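Local coordinates for protein DNA ligase (Archaeoglobus fulgidus, PDB 3GDE) that probably seals nicks in double-stranded DNA during replication, recombination and repair, using ATP and a magnesium cofactor, at residues 19-22 / 23-26; 124-127 / 128-131; 385-388 / 389-393. One frame throughout, in Å; residues are numbered along the deposited sequence.

Contact 1 of 3, residues 19-22 / 23-26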
loop_
_atom_site.group_PDB
_atom_site.type_symbol
_atom_site.label_atom_id
_atom_site.label_comp_id
_atom_site.label_asym_id
_atom_site.label_seq_id
_atom_site.Cartn_x
_atom_site.Cartn_y
_atom_site.Cartn_z
ATOM N N ILE A 19 -20.609 11.434 10.573
ATOM C CA ILE A 19 -21.258 10.142 10.443
ATOM C C ILE A 19 -20.294 9.016 10.807
ATOM O O ILE A 19 -19.214 8.879 10.213
ATOM C CB ILE A 19 -21.852 9.963 9.022
ATOM C CG1 ILE A 19 -22.920 11.040 8.767
ATOM C CG2 ILE A 19 -22.448 8.573 8.840
ATOM C CD1 ILE A 19 -23.167 11.345 7.298
ATOM N N SER A 20 -20.687 8.215 11.793
ATOM C CA SER A 20 -19.849 7.126 12.253
ATOM C C SER A 20 -20.311 5.765 11.738
ATOM O O SER A 20 -19.516 4.828 11.671
ATOM C CB SER A 20 -19.710 7.145 13.786
ATOM O OG SER A 20 -20.913 6.759 14.419
ATOM N N SER A 21 -21.582 5.656 11.360
ATOM C CA SER A 21 -22.100 4.398 10.846
ATOM C C SER A 21 -21.553 4.078 9.459
ATOM O O SER A 21 -21.641 4.895 8.543
ATOM C CB SER A 21 -23.635 4.396 10.839
ATOM O OG SER A 21 -24.131 3.306 10.081
ATOM N N THR A 22 -20.995 2.877 9.328
ATOM C CA THR A 22 -20.433 2.351 8.081
ATOM C C THR A 22 -21.466 2.215 6.959
ATOM O O THR A 22 -21.168 2.490 5.788
ATOM C CB THR A 22 -19.735 0.973 8.346
ATOM O OG1 THR A 22 -18.483 1.199 9.012
ATOM C CG2 THR A 22 -19.494 0.181 7.041
ATOM N N LEU A 23 -22.663 1.760 7.324
ATOM C CA LEU A 23 -23.788 1.636 6.391
ATOM C C LEU A 23 -24.291 3.003 5.931
ATOM O O LEU A 23 -24.530 3.218 4.751
ATOM C CB LEU A 23 -24.923 0.811 7.021
ATOM C CG LEU A 23 -24.696 -0.715 7.038
ATOM C CD1 LEU A 23 -25.760 -1.413 7.851
ATOM C CD2 LEU A 23 -24.666 -1.297 5.632
ATOM N N GLU A 24 -24.413 3.932 6.866
ATOM C CA GLU A 24 -24.786 5.306 6.550
ATOM C C GLU A 24 -23.788 5.991 5.623
ATOM O O GLU A 24 -24.196 6.670 4.675
ATOM C CB GLU A 24 -24.955 6.123 7.825
ATOM C CG GLU A 24 -26.285 5.921 8.514
ATOM C CD GLU A 24 -26.516 6.949 9.611
ATOM O OE1 GLU A 24 -27.126 6.591 10.653
ATOM O OE2 GLU A 24 -26.070 8.113 9.431
ATOM N N LEU A 25 -22.495 5.810 5.897
ATOM C CA LEU A 25 -21.429 6.320 5.029
ATOM C C LEU A 25 -21.537 5.743 3.627
ATOM O O LEU A 25 -21.486 6.484 2.641
ATOM C CB LEU A 25 -20.040 6.026 5.611
ATOM C CG LEU A 25 -19.599 6.881 6.803
ATOM C CD1 LEU A 25 -18.394 6.246 7.485
ATOM C CD2 LEU A 25 -19.296 8.314 6.386
ATOM N N THR A 26 -21.698 4.424 3.549
ATOM C CA THR A 26 -21.899 3.725 2.284
ATOM C C THR A 26 -23.067 4.335 1.461
ATOM O O THR A 26 -22.927 4.598 0.261
ATOM C CB THR A 26 -22.106 2.203 2.528
ATOM O OG1 THR A 26 -20.938 1.661 3.157
ATOM C CG2 THR A 26 -22.369 1.446 1.227
#
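Thr22 O takes two hydrogen bonds from Thr26: the hydroxyl OG1 donates at 2.8 Å and the amide N at 3.0 Å, the two arriving from opposite faces of the carbonyl plane. With OG1 placed beside its own backbone N (chi1 -61°), the Thr26 hydroxyl turns back along the helix onto the carbonyl four residues earlier, which gives the hydroxyl of this buried residue a partner. One residue back, Leu25 N donates to Ser21 O at 2.9 Å, the first backbone bond of this turn. Ser21 also works through its side chain. OG, swung anti to the backbone N (chi1 167°), accepts from Glu24 N in a long but straight bond of 3.3 Å with an N-H...O angle of 171°. The Glu24 chain returns alongside the serine, its CG 3.8 Å from Ser21 CB. On the apolar side the CG2 branch of Ile19 does the touching: it rests on Glu24 CB at 3.6 Å, the two side chains crossing at about a right angle, and meets Leu25 CG at 3.9 Å. Beyond this turn Thr22, Leu25 and Thr26 lean on Ile174 of helix 172-182, and Thr22 also reaches the loop residues Val457 and Thr458. The arrangement is a serine N-cap that starts helix 22-34 in the N-terminal region of the ligase, with Ile19 in the preceding loop folded against the first turn.

Contact 2 of 3, residues 124-127 / 128-131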
loop_
_atom_site.group_PDB
_atom_site.type_symbol
_atom_site.label_atom_id
_atom_site.label_comp_id
_atom_site.label_asym_id
_atom_site.label_seq_id
_atom_site.Cartn_x
_atom_site.Cartn_y
_atom_site.Cartn_z
ATOM N N PHE A 124 -2.330 19.180 -9.997
ATOM C CA PHE A 124 -1.673 17.959 -9.477
ATOM C C PHE A 124 -0.814 17.242 -10.517
ATOM O O PHE A 124 0.325 16.861 -10.221
ATOM C CB PHE A 124 -2.693 16.981 -8.883
ATOM C CG PHE A 124 -3.189 17.365 -7.506
ATOM C CD1 PHE A 124 -4.183 16.624 -6.885
ATOM C CD2 PHE A 124 -2.677 18.477 -6.840
ATOM C CE1 PHE A 124 -4.644 16.960 -5.605
ATOM C CE2 PHE A 124 -3.143 18.828 -5.571
ATOM C CZ PHE A 124 -4.125 18.061 -4.955
ATOM N N ASP A 125 -1.355 17.052 -11.726
ATOM C CA ASP A 125 -0.609 16.403 -12.808
ATOM C C ASP A 125 0.650 17.185 -13.197
ATOM O O ASP A 125 1.696 16.583 -13.449
ATOM C CB ASP A 125 -1.502 16.129 -14.028
ATOM C CG ASP A 125 -2.509 14.988 -13.790
ATOM O OD1 ASP A 125 -2.496 14.350 -12.713
ATOM O OD2 ASP A 125 -3.316 14.718 -14.698
ATOM N N GLU A 126 0.564 18.521 -13.217
ATOM C CA GLU A 126 1.754 19.339 -13.427
ATOM C C GLU A 126 2.774 19.191 -12.291
ATOM O O GLU A 126 3.951 18.985 -12.553
ATOM C CB GLU A 126 1.433 20.818 -13.624
ATOM C CG GLU A 126 2.745 21.591 -13.780
ATOM C CD GLU A 126 2.611 23.051 -14.123
ATOM O OE1 GLU A 126 3.681 23.671 -14.279
ATOM O OE2 GLU A 126 1.478 23.579 -14.226
ATOM N N ILE A 127 2.317 19.312 -11.043
ATOM C CA ILE A 127 3.173 19.130 -9.876
ATOM C C ILE A 127 3.930 17.799 -9.912
ATOM O O ILE A 127 5.142 17.784 -9.716
ATOM C CB ILE A 127 2.381 19.297 -8.538
ATOM C CG1 ILE A 127 2.044 20.775 -8.301
ATOM C CG2 ILE A 127 3.184 18.761 -7.372
ATOM C CD1 ILE A 127 0.941 21.039 -7.245
ATOM N N ALA A 128 3.221 16.701 -10.184
ATOM C CA ALA A 128 3.833 15.366 -10.332
ATOM C C ALA A 128 4.944 15.254 -11.402
ATOM O O ALA A 128 5.882 14.461 -11.255
ATOM C CB ALA A 128 2.755 14.315 -10.569
ATOM N N SER A 129 4.846 16.040 -12.468
ATOM C CA SER A 129 5.825 15.993 -13.565
ATOM C C SER A 129 7.138 16.755 -13.292
ATOM O O SER A 129 8.121 16.602 -14.034
ATOM C CB SER A 129 5.190 16.495 -14.866
ATOM O OG SER A 129 4.807 17.854 -14.745
ATOM N N LEU A 130 7.160 17.555 -12.227
ATOM C CA LEU A 130 8.263 18.484 -12.000
ATOM C C LEU A 130 9.471 17.835 -11.335
ATOM O O LEU A 130 9.384 17.343 -10.218
ATOM C CB LEU A 130 7.796 19.699 -11.191
ATOM C CG LEU A 130 6.687 20.569 -11.786
ATOM C CD1 LEU A 130 6.421 21.729 -10.857
ATOM C CD2 LEU A 130 7.008 21.069 -13.196
ATOM N N THR A 131 10.597 17.836 -12.040
ATOM C CA THR A 131 11.863 17.376 -11.480
ATOM C C THR A 131 12.974 18.384 -11.760
ATOM O O THR A 131 12.876 19.213 -12.675
ATOM C CB THR A 131 12.305 15.994 -12.051
ATOM O OG1 THR A 131 12.233 16.008 -13.485
ATOM C CG2 THR A 131 11.425 14.868 -11.510
#
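Phe124 O receives the amide of Ala128 at 2.9 Å with an N-H...O angle of 171°, a regular alpha-helical bond close to where helix 117-129, in the N-terminal region of the ligase, gives way to loop. The Phe124 side chain leaves this turn to pack on Leu161 and Ile162 of helix 152-162. At Asp125 the helical pattern slackens: its carbonyl O gets only a weak bond from Ser129 N at 3.3 Å, while its carboxylate OD1 is hydrogen-bonded to Tyr54. Glu126 sends its extended side chain off to a salt bridge with Arg138 of helix 135-149, and its carbonyl O accepts from both the amide and the hydroxyl of Ser129, the amide bond being weak. Leu130 CG lies against the same Glu126 O at 3.3 Å. Ile127 faces Leu142 and Leu143 of the same neighbouring helix; its O accepts from Leu130 N at 3.2 Å, an i to i+3 bond that tightens the last turn. The serine hydroxyl completes the set. With OG rotated to the side between the backbone N and the carbonyl carbon (chi1 63°), Ser129 curls back and its OG donates to Glu126 O at 2.6 Å.

Contact 3 of 3, residues 385-388 / 389-393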
loop_
_atom_site.group_PDB
_atom_site.type_symbol
_atom_site.label_atom_id
_atom_site.label_comp_id
_atom_site.label_asym_id
_atom_site.label_seq_id
_atom_site.Cartn_x
_atom_site.Cartn_y
_atom_site.Cartn_z
ATOM N N VAL A 385 7.210 -33.846 2.112
ATOM C CA VAL A 385 7.127 -32.398 2.320
ATOM C C VAL A 385 8.065 -31.907 3.428
ATOM O O VAL A 385 8.620 -30.814 3.318
ATOM C CB VAL A 385 5.649 -31.873 2.444
ATOM C CG1 VAL A 385 4.758 -32.865 3.144
ATOM C CG2 VAL A 385 5.580 -30.483 3.108
ATOM N N ARG A 386 8.282 -32.726 4.459
ATOM C CA ARG A 386 9.291 -32.411 5.484
ATOM C C ARG A 386 10.727 -32.420 4.931
ATOM O O ARG A 386 11.570 -31.638 5.370
ATOM C CB ARG A 386 9.164 -33.320 6.710
ATOM C CG ARG A 386 10.052 -32.881 7.877
ATOM C CD ARG A 386 9.542 -33.376 9.223
ATOM N NE ARG A 386 8.675 -32.402 9.889
ATOM C CZ ARG A 386 7.397 -32.608 10.211
ATOM N NH1 ARG A 386 6.797 -33.763 9.935
ATOM N NH2 ARG A 386 6.716 -31.651 10.820
ATOM N N LYS A 387 10.989 -33.284 3.954
ATOM C CA LYS A 387 12.293 -33.334 3.296
ATOM C C LYS A 387 12.568 -32.063 2.497
ATOM O O LYS A 387 13.698 -31.570 2.474
ATOM C CB LYS A 387 12.384 -34.563 2.384
ATOM C CG LYS A 387 13.778 -34.843 1.832
ATOM C CD LYS A 387 13.959 -36.321 1.463
ATOM C CE LYS A 387 13.577 -36.605 0.012
ATOM N NZ LYS A 387 14.584 -36.068 -0.952
ATOM N N MET A 388 11.535 -31.547 1.833
ATOM C CA MET A 388 11.635 -30.297 1.075
ATOM C C MET A 388 11.806 -29.120 2.025
ATOM O O MET A 388 12.660 -28.266 1.810
ATOM C CB MET A 388 10.399 -30.089 0.198
ATOM C CG MET A 388 10.719 -29.337 -1.072
ATOM S SD MET A 388 9.276 -28.801 -1.985
ATOM C CE MET A 388 9.989 -28.639 -3.616
ATOM N N TYR A 389 10.985 -29.104 3.071
ATOM C CA TYR A 389 11.069 -28.154 4.181
ATOM C C TYR A 389 12.489 -28.079 4.756
ATOM O O TYR A 389 13.092 -27.002 4.806
ATOM C CB TYR A 389 10.040 -28.559 5.243
ATOM C CG TYR A 389 9.913 -27.680 6.469
ATOM C CD1 TYR A 389 9.248 -26.456 6.419
ATOM C CD2 TYR A 389 10.412 -28.109 7.701
ATOM C CE1 TYR A 389 9.116 -25.663 7.566
ATOM C CE2 TYR A 389 10.289 -27.331 8.846
ATOM C CZ TYR A 389 9.643 -26.115 8.774
ATOM O OH TYR A 389 9.520 -25.371 9.917
ATOM N N ASP A 390 13.028 -29.229 5.155
ATOM C CA ASP A 390 14.409 -29.319 5.626
ATOM C C ASP A 390 15.408 -28.770 4.614
ATOM O O ASP A 390 16.289 -27.990 4.980
ATOM C CB ASP A 390 14.756 -30.763 6.002
ATOM C CG ASP A 390 14.062 -31.225 7.275
ATOM O OD1 ASP A 390 13.322 -30.431 7.907
ATOM O OD2 ASP A 390 14.262 -32.396 7.653
ATOM N N GLU A 391 15.259 -29.163 3.347
ATOM C CA GLU A 391 16.139 -28.699 2.273
ATOM C C GLU A 391 16.068 -27.184 2.076
ATOM O O GLU A 391 17.104 -26.530 1.906
ATOM C CB GLU A 391 15.831 -29.425 0.954
ATOM C CG GLU A 391 16.492 -30.809 0.825
ATOM C CD GLU A 391 16.328 -31.430 -0.566
ATOM O OE1 GLU A 391 15.936 -32.624 -0.641
ATOM O OE2 GLU A 391 16.582 -30.727 -1.587
ATOM N N ALA A 392 14.849 -26.640 2.106
ATOM C CA ALA A 392 14.624 -25.211 1.940
ATOM C C ALA A 392 15.320 -24.413 3.043
ATOM O O ALA A 392 16.033 -23.444 2.768
ATOM C CB ALA A 392 13.129 -24.908 1.902
ATOM N N ILE A 393 15.134 -24.844 4.287
ATOM C CA ILE A 393 15.784 -24.203 5.440
ATOM C C ILE A 393 17.322 -24.306 5.398
ATOM O O ILE A 393 18.006 -23.300 5.615
ATOM C CB ILE A 393 15.161 -24.681 6.776
ATOM C CG1 ILE A 393 13.760 -24.062 6.924
ATOM C CG2 ILE A 393 16.020 -24.294 7.974
ATOM C CD1 ILE A 393 12.814 -24.872 7.745
#
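Helix 382-394 of the adenylation domain lies against strand 247-252, which carries the predicted ATP-binding Glu250 and nucleotidyl-accepting Lys252, and this contact spans a little over two of its turns. Four successive i to i+4 bonds run through the segment, from Tyr389 N to Val385 O at 2.9 Å through to Ala392 N and Met388 O at 2.7 Å. On the outer side Lys387 and Glu391 run side by side in the same direction. The lysine chain, bent at chi3 (91°) and again at chi4, brings NZ to 3.7 Å from Glu391 OE1, a long salt bridge. Arg386 O, bonded to Asp390 N at 2.8 Å, lies at the edge of the Tyr389 ring near its plane; one face of that ring carries Ile393 CD1, 3.5 Å above it and offset toward the rim. Arg386 itself turns its guanidinium to Glu238 in a salt bridge, its NE staying 5.4 Å from Asp390 OD1. Met388 packs on Val249, Trp251, Lys375 and Ile377, and Ala392 on Trp251. This part of the helix is thus two-sided: apolar side chains back the strand bearing the probable active-site residues, whereas the loose lysine-glutamate pair probably adds a modest electrostatic attraction along the exposed side.

In the fold
All three contacts are local, within one continuous stretch of chain each, and partly buried. Contacts 1 and 2 share the N-terminal region but use different helices, their nearest atoms about 21 Å apart; contact 3 belongs to the adenylation domain, across the chain's centre from contact 2. Contact 1 buries Leu25 and Thr26, contact 2 Phe124 and Ile127, contact 3 Val385, Met388 and Ala392; Leu23, Glu24, Ser129, Lys387, Asp390 and Glu391 are exposed. The chemistry differs with position: in contacts 1 and 2, at a helix start and a helix end, hydroxyls supplement the backbone; contact 3, within the body of helix 382-394, combines regular amide bonds with a long charged pair, and alone lies near a predicted ATP-binding residue and the predicted active-site lysine.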